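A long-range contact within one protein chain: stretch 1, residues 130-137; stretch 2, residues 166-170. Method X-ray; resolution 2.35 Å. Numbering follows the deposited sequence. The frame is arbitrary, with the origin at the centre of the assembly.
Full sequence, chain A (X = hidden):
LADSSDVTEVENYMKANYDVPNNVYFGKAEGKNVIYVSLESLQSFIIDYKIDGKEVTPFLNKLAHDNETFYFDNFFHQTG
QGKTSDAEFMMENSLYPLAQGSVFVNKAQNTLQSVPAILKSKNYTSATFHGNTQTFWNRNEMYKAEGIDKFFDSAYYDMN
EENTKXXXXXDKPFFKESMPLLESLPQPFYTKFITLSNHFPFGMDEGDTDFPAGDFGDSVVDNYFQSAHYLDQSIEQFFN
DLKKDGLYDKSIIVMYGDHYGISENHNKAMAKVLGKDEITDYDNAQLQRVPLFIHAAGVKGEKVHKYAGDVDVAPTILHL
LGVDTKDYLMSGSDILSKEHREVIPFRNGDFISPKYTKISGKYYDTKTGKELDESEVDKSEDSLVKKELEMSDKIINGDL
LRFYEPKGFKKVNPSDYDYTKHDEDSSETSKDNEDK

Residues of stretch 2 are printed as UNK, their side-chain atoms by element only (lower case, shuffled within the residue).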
# COMPACT_ATOMS: atom_id res chain seq x y z
N HIS A 130 -4.21 -14.91 -0.43
CA HIS A 130 -2.83 -14.93 -0.88
C HIS A 130 -2.47 -16.34 -1.29
O HIS A 130 -2.80 -17.30 -0.59
CB HIS A 130 -1.94 -14.47 0.25
CG HIS A 130 -0.50 -14.35 -0.12
ND1 HIS A 130 -0.06 -13.53 -1.14
CD2 HIS A 130 0.60 -14.93 0.40
CE1 HIS A 130 1.25 -13.62 -1.23
NE2 HIS A 130 1.67 -14.46 -0.30
N GLY A 131 -1.81 -16.48 -2.43
CA GLY A 131 -1.53 -17.79 -3.00
C GLY A 131 -0.22 -18.40 -2.54
O GLY A 131 0.50 -18.95 -3.36
N ASN A 132 0.08 -18.30 -1.25
CA ASN A 132 1.33 -18.83 -0.70
C ASN A 132 1.06 -19.23 0.74
O ASN A 132 0.03 -18.84 1.29
CB ASN A 132 2.46 -17.79 -0.79
CG ASN A 132 3.87 -18.38 -0.45
OD1 ASN A 132 4.04 -19.58 -0.32
ND2 ASN A 132 4.86 -17.51 -0.31
N THR A 133 1.95 -20.00 1.36
CA THR A 133 1.70 -20.43 2.71
C THR A 133 1.57 -19.24 3.68
O THR A 133 2.19 -18.20 3.49
CB THR A 133 2.71 -21.51 3.20
OG1 THR A 133 2.39 -21.87 4.54
CG2 THR A 133 4.15 -21.00 3.16
N GLN A 134 0.70 -19.41 4.67
CA GLN A 134 0.44 -18.42 5.72
C GLN A 134 1.64 -18.10 6.61
O GLN A 134 1.65 -17.06 7.27
CB GLN A 134 -0.73 -18.91 6.60
CG GLN A 134 -0.47 -20.21 7.37
CD GLN A 134 -1.67 -20.67 8.15
OE1 GLN A 134 -2.54 -21.35 7.63
NE2 GLN A 134 -1.70 -20.33 9.42
N THR A 135 2.66 -18.95 6.64
CA THR A 135 3.83 -18.67 7.48
C THR A 135 4.75 -17.64 6.85
O THR A 135 5.57 -17.05 7.56
CB THR A 135 4.65 -19.90 7.76
OG1 THR A 135 5.11 -20.43 6.52
CG2 THR A 135 3.81 -20.95 8.52
N PHE A 136 4.60 -17.40 5.53
CA PHE A 136 5.49 -16.47 4.84
C PHE A 136 5.33 -15.08 5.46
O PHE A 136 4.22 -14.67 5.75
CB PHE A 136 5.25 -16.45 3.31
CG PHE A 136 6.48 -16.03 2.51
CD1 PHE A 136 7.39 -16.99 2.04
CD2 PHE A 136 6.73 -14.67 2.23
CE1 PHE A 136 8.54 -16.61 1.31
CE2 PHE A 136 7.88 -14.25 1.50
CZ PHE A 136 8.79 -15.22 1.04
N TRP A 137 6.45 -14.39 5.66
CA TRP A 137 6.47 -13.12 6.39
C TRP A 137 5.75 -13.19 7.73
O TRP A 137 5.29 -12.17 8.21
CB TRP A 137 5.89 -11.97 5.56
CG TRP A 137 6.79 -11.30 4.55
CD1 TRP A 137 6.49 -11.03 3.24
CD2 TRP A 137 8.12 -10.79 4.77
NE1 TRP A 137 7.55 -10.40 2.63
CE2 TRP A 137 8.56 -10.22 3.54
CE3 TRP A 137 8.97 -10.72 5.88
CZ2 TRP A 137 9.82 -9.63 3.38
CZ3 TRP A 137 10.23 -10.12 5.73
CH2 TRP A 137 10.64 -9.59 4.48
N UNK A 166 6.91 -19.17 -8.74
CA UNK A 166 8.02 -19.19 -7.80
C UNK A 166 7.57 -19.15 -6.33
O UNK A 166 7.78 -20.11 -5.59
n UNK A 166 9.68 -17.39 -10.35
c UNK A 166 9.81 -18.32 -9.39
o UNK A 166 10.53 -19.34 -9.52
c UNK A 166 9.03 -18.07 -8.10
N UNK A 167 6.93 -18.04 -5.93
CA UNK A 167 6.43 -17.94 -4.56
C UNK A 167 5.07 -18.59 -4.34
O UNK A 167 4.61 -18.68 -3.19
c UNK A 167 7.80 -15.90 -3.95
c UNK A 167 9.73 -14.88 -5.02
c UNK A 167 8.46 -15.42 -5.09
c UNK A 167 6.42 -16.49 -4.05
c UNK A 167 10.37 -14.80 -3.80
o UNK A 167 11.63 -14.26 -3.77
c UNK A 167 8.46 -15.82 -2.72
c UNK A 167 9.75 -15.27 -2.63
N UNK A 168 4.43 -19.06 -5.42
CA UNK A 168 3.16 -19.77 -5.32
C UNK A 168 2.24 -19.50 -6.49
O UNK A 168 2.65 -19.60 -7.66
N UNK A 169 0.98 -19.19 -6.20
CA UNK A 169 -0.03 -19.05 -7.26
C UNK A 169 0.29 -17.87 -8.18
O UNK A 169 0.68 -16.81 -7.72
c UNK A 169 -3.90 -20.82 -8.12
se UNK A 169 -2.42 -21.56 -7.03
c UNK A 169 -2.01 -19.98 -5.94
c UNK A 169 -1.42 -18.83 -6.68
N UNK A 170 0.08 -18.08 -9.47
CA UNK A 170 0.01 -16.99 -10.43
C UNK A 170 -1.27 -16.17 -10.22
O UNK A 170 -2.31 -16.73 -9.88
n UNK A 170 2.27 -20.44 -15.13
c UNK A 170 2.55 -19.44 -14.05
c UNK A 170 1.23 -18.87 -13.58
c UNK A 170 0.03 -17.56 -11.84
c UNK A 170 1.35 -18.18 -12.24

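Position 166 carries four side-chain atoms: two carbons in line, the second bearing one oxygen and one nitrogen. That planar end is a carboxamide one carbon removed from the backbone, so the residue is Asn166. Asn166 CB, its nearest side-chain atom, stays 8.9 Å from Asn132 ND2, and the side chain takes no part in the contact.

At position 167 a single carbon leads to a ring of six carbons, and an oxygen sits on the ring carbon farthest from the backbone. No other standard side chain has this phenol, and the residue is Tyr167. Its chi1 of -64° (m) sets the ring beside Phe136, where Tyr167 CE2 lies 3.8 Å from Phe136 CZ. The two ring planes are perpendicular and their centroids 5.8 Å apart, an oblique pairing in which Phe136 meets the edge of the tyrosine ring. The contact is apolar.

Position 168 has no side-chain atoms at all and is therefore Gly168. The backbone explains why nothing larger fits: at phi/psi of 145/-132° a CB would be jammed against the carbonyl oxygen of Tyr167, and an ideal CB would also fall 2.1 Å from Gly131 O. With that space empty, Gly168 CA approaches Gly131 O to 3.4 Å in a CA-H...O contact.

Position 169 shows an unbranched chain of two carbons, a selenium and a terminal carbon. This is selenomethionine, Met169. All three chi angles are m, and the end of the side chain leads away from stretch 1. It is the backbone that bonds: Met169 N donates to Gly131 O over 2.9 Å, with a nearly straight angle of 170°. Gly131 in turn must be bare on this side, since an ideal CB there would lie 2.4 Å from Met169 CB.

Position 170 has four carbons in a row ending in nitrogen, hence Lys170. Its CA-to-CB bond points away from stretch 1, and its amine is hydrogen-bonded elsewhere in the structure. The residue occupies the N-cap position of the helix that follows.

The contact thus joins two irregular segments through one backbone hydrogen bond, with Gly131 O receiving both the amide of Met169 and the longer, weaker CA-H...O contact from Gly168 CA. Two glycines, each lacking a CB that would point toward the other stretch, let the backbones come together, the CA atoms of Gly131 and Met169 being 4.7 Å apart. Phe136, closing a type I turn from Thr133, adds the aromatic contact with Tyr167 beside this backbone contact.

Stretch 2 (166-170) NYGMK
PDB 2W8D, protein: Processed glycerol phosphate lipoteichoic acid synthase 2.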